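Long-range contact in cypemycin cysteine dehydrogenase (decarboxylating) (Streptomyces sp, PDB 6JDD), which catalyses the flavin-dependent oxidative decarboxylation of the C-terminal cysteine of the cypemycin precursor peptide, a step in forming its aminovinyl-cysteine ring: residues Ile19-Val24 / Arg50-Arg55. Residues are numbered along the deposited sequence; the frame is centred on the assembly and turned at random.
With FAD (flavin-adenine dinucleotide), chain B.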
loop_
_atom_site.group_PDB
_atom_site.type_symbol
_atom_site.label_atom_id
_atom_site.label_comp_id
_atom_site.label_asym_id
_atom_site.label_seq_id
_atom_site.Cartn_x
_atom_site.Cartn_y
_atom_site.Cartn_z
ATOM N N ILE A 19 -29.844 -7.824 5.488
ATOM C CA ILE A 19 -30.110 -6.384 5.733
ATOM C C ILE A 19 -30.736 -6.228 7.134
ATOM O O ILE A 19 -30.423 -5.229 7.801
ATOM C CB ILE A 19 -30.924 -5.795 4.566
ATOM C CG1 ILE A 19 -30.964 -4.277 4.660
ATOM C CG2 ILE A 19 -32.301 -6.417 4.477
ATOM C CD1 ILE A 19 -29.576 -3.691 4.471
ATOM N N SER A 20 -31.457 -7.220 7.654
ATOM C CA SER A 20 -31.960 -7.212 9.055
ATOM C C SER A 20 -30.811 -7.029 10.055
ATOM O O SER A 20 -31.081 -6.662 11.187
ATOM C CB SER A 20 -32.736 -8.446 9.392
ATOM O OG SER A 20 -33.820 -8.625 8.506
ATOM N N ALA A 21 -29.568 -7.337 9.710
ATOM C CA ALA A 21 -28.469 -7.154 10.684
ATOM C C ALA A 21 -28.381 -5.677 11.043
ATOM O O ALA A 21 -28.048 -5.411 12.152
ATOM C CB ALA A 21 -27.165 -7.671 10.158
ATOM N N ALA A 22 -28.729 -4.780 10.121
ATOM C CA ALA A 22 -28.729 -3.316 10.360
ATOM C C ALA A 22 -29.644 -2.959 11.554
ATOM O O ALA A 22 -29.337 -1.941 12.229
ATOM C CB ALA A 22 -29.136 -2.564 9.126
ATOM N N LEU A 23 -30.683 -3.762 11.802
ATOM C CA LEU A 23 -31.701 -3.549 12.860
ATOM C C LEU A 23 -31.291 -4.193 14.193
ATOM O O LEU A 23 -31.944 -3.915 15.177
ATOM C CB LEU A 23 -33.016 -4.160 12.402
ATOM C CG LEU A 23 -33.927 -3.248 11.599
ATOM C CD1 LEU A 23 -33.179 -2.547 10.495
ATOM C CD2 LEU A 23 -35.073 -4.055 11.001
ATOM N N VAL A 24 -30.246 -5.016 14.229
ATOM C CA VAL A 24 -29.850 -5.780 15.436
ATOM C C VAL A 24 -29.399 -4.824 16.531
ATOM O O VAL A 24 -29.794 -5.046 17.660
ATOM C CB VAL A 24 -28.794 -6.840 15.098
ATOM C CG1 VAL A 24 -28.199 -7.503 16.329
ATOM C CG2 VAL A 24 -29.420 -7.885 14.224
ATOM N N ARG A 50 -20.910 -5.651 6.949
ATOM C CA ARG A 50 -21.177 -4.685 5.850
ATOM C C ARG A 50 -22.515 -3.999 6.102
ATOM O O ARG A 50 -22.808 -3.079 5.356
ATOM C CB ARG A 50 -21.244 -5.367 4.468
ATOM C CG ARG A 50 -19.933 -5.981 3.972
ATOM C CD ARG A 50 -20.057 -6.700 2.611
ATOM N NE ARG A 50 -20.904 -7.919 2.548
ATOM C CZ ARG A 50 -20.549 -9.136 2.046
ATOM N NH1 ARG A 50 -19.344 -9.348 1.546
ATOM N NH2 ARG A 50 -21.406 -10.159 2.049
ATOM N N PHE A 51 -23.330 -4.504 7.038
ATOM C CA PHE A 51 -24.698 -3.968 7.281
ATOM C C PHE A 51 -24.821 -3.337 8.665
ATOM O O PHE A 51 -25.806 -2.618 8.904
ATOM C CB PHE A 51 -25.755 -5.044 7.066
ATOM C CG PHE A 51 -25.837 -5.530 5.638
ATOM C CD1 PHE A 51 -25.851 -4.636 4.571
ATOM C CD2 PHE A 51 -25.895 -6.892 5.356
ATOM C CE1 PHE A 51 -25.929 -5.098 3.267
ATOM C CE2 PHE A 51 -25.945 -7.357 4.054
ATOM C CZ PHE A 51 -25.962 -6.458 3.014
ATOM N N LEU A 52 -23.852 -3.586 9.537
ATOM C CA LEU A 52 -23.797 -2.895 10.842
ATOM C C LEU A 52 -22.346 -2.612 11.216
ATOM O O LEU A 52 -21.458 -3.048 10.494
ATOM C CB LEU A 52 -24.530 -3.716 11.895
ATOM C CG LEU A 52 -23.981 -5.097 12.188
ATOM C CD1 LEU A 52 -22.629 -5.020 12.853
ATOM C CD2 LEU A 52 -24.939 -5.823 13.111
ATOM N N ALA A 53 -22.133 -1.870 12.298
ATOM C CA ALA A 53 -20.790 -1.548 12.795
ATOM C C ALA A 53 -20.541 -2.365 14.065
ATOM O O ALA A 53 -21.286 -2.205 15.057
ATOM C CB ALA A 53 -20.698 -0.058 12.997
ATOM N N VAL A 54 -19.489 -3.180 14.050
ATOM C CA VAL A 54 -19.109 -3.972 15.252
ATOM C C VAL A 54 -18.854 -3.016 16.424
ATOM O O VAL A 54 -19.165 -3.398 17.584
ATOM C CB VAL A 54 -17.898 -4.860 14.940
ATOM C CG1 VAL A 54 -17.423 -5.602 16.168
ATOM C CG2 VAL A 54 -18.262 -5.837 13.849
ATOM N N ARG A 55 -18.258 -1.854 16.137
ATOM C CA ARG A 55 -17.913 -0.848 17.178
ATOM C C ARG A 55 -19.160 -0.491 17.995
ATOM O O ARG A 55 -19.057 -0.438 19.236
ATOM C CB ARG A 55 -17.308 0.402 16.531
ATOM C CG ARG A 55 -15.856 0.657 16.910
ATOM C CD ARG A 55 -15.313 1.930 16.291
ATOM N NE ARG A 55 -14.495 1.669 15.115
ATOM C CZ ARG A 55 -14.969 1.545 13.881
ATOM N NH1 ARG A 55 -14.143 1.308 12.876
ATOM N NH2 ARG A 55 -16.265 1.656 13.655
HETATM P PA FAD B . -20.093 -15.245 6.195
HETATM O O1A FAD B . -19.128 -15.606 7.276
HETATM O O2A FAD B . -20.100 -13.839 5.694
HETATM O O5B FAD B . -19.906 -16.249 4.958
HETATM C C5B FAD B . -18.987 -15.881 3.899
HETATM C C4B FAD B . -18.527 -17.128 3.182
HETATM O O4B FAD B . -17.079 -17.114 3.087
HETATM C C3B FAD B . -18.886 -18.460 3.855
HETATM O O3B FAD B . -19.186 -19.461 2.889
HETATM C C2B FAD B . -17.610 -18.795 4.632
HETATM O O2B FAD B . -17.466 -20.176 4.880
HETATM C C1B FAD B . -16.543 -18.278 3.674
HETATM N N9A FAD B . -15.290 -17.923 4.327
HETATM C C8A FAD B . -14.740 -18.488 5.451
HETATM N N7A FAD B . -13.596 -17.937 5.785
HETATM C C5A FAD B . -13.385 -16.954 4.825
HETATM C C6A FAD B . -12.348 -16.022 4.626
HETATM N N6A FAD B . -11.282 -15.920 5.415
HETATM N N1A FAD B . -12.458 -15.188 3.565
HETATM C C2A FAD B . -13.533 -15.295 2.773
HETATM N N3A FAD B . -14.566 -16.129 2.862
HETATM C C4A FAD B . -14.426 -16.941 3.923
HETATM N N1 FAD B . -29.058 -13.853 2.512
HETATM C C2 FAD B . -30.052 -14.425 3.229
HETATM O O2 FAD B . -30.029 -15.628 3.497
HETATM N N3 FAD B . -31.114 -13.710 3.685
HETATM C C4 FAD B . -31.242 -12.364 3.444
HETATM O O4 FAD B . -32.214 -11.760 3.873
HETATM C C4X FAD B . -30.227 -11.732 2.701
HETATM N N5 FAD B . -30.332 -10.450 2.461
HETATM C C5X FAD B . -29.332 -9.859 1.736
HETATM C C6 FAD B . -29.428 -8.481 1.470
HETATM C C7 FAD B . -28.462 -7.822 0.748
HETATM C C7M FAD B . -28.597 -6.345 0.481
HETATM C C8 FAD B . -27.343 -8.542 0.261
HETATM C C8M FAD B . -26.271 -7.841 -0.531
HETATM C C9 FAD B . -27.237 -9.894 0.516
HETATM C C9A FAD B . -28.220 -10.576 1.253
HETATM N N10 FAD B . -28.144 -11.941 1.529
HETATM C C10 FAD B . -29.139 -12.565 2.257
HETATM C "C1'" FAD B . -26.997 -12.724 1.039
HETATM C "C2'" FAD B . -25.968 -12.970 2.126
HETATM O "O2'" FAD B . -25.372 -11.735 2.512
HETATM C "C3'" FAD B . -24.877 -13.929 1.644
HETATM O "O3'" FAD B . -25.437 -15.227 1.465
HETATM C "C4'" FAD B . -23.680 -14.026 2.592
HETATM O "O4'" FAD B . -22.709 -14.923 2.049
HETATM C "C5'" FAD B . -24.074 -14.493 3.975
HETATM O "O5'" FAD B . -22.877 -14.742 4.761
HETATM P P FAD B . -23.017 -15.017 6.335
HETATM O O1P FAD B . -24.056 -16.069 6.541
HETATM O O2P FAD B . -23.172 -13.705 7.031
HETATM O O3P FAD B . -21.574 -15.627 6.678
#
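F51 and I19 meet beside the flavin, their side chains crossing at about a right angle. CG1 of I19 is anti to the backbone N (chi1 -169°), and the second torsion (chi2 65°) brings CD1 to 3.8 Å from CD1 of F51, while I19 CA stands over one face of the ring, displaced toward the rim. The far end of the ring belongs to the cofactor: F51 CZ lies 3.6 Å from C7 of FAD, and the methyl C8M sits in plane at the ring edge. A second apolar patch joins A21 CB to L52 CD2 at 4.1 Å, and both side chains also touch V15 of strand 10-15. The polar share is slight: the carbonyl O of F51 receives a weak, bent CA-H...O contact from A22 CA (angle at H 126°), and no conventional hydrogen bond links the two segments. An alanine at F51 would probably open a gap between I19 and the dimethylbenzene end of the flavin, leaving both without their aromatic partner. I19 and A22 also pack on H59 and A56 of a second subunit. Apolar packing thus fastens the loops after strands 10-15 and 39-44 together, with F51 contributing its ring to the FAD pocket of this HFCD-family flavoprotein.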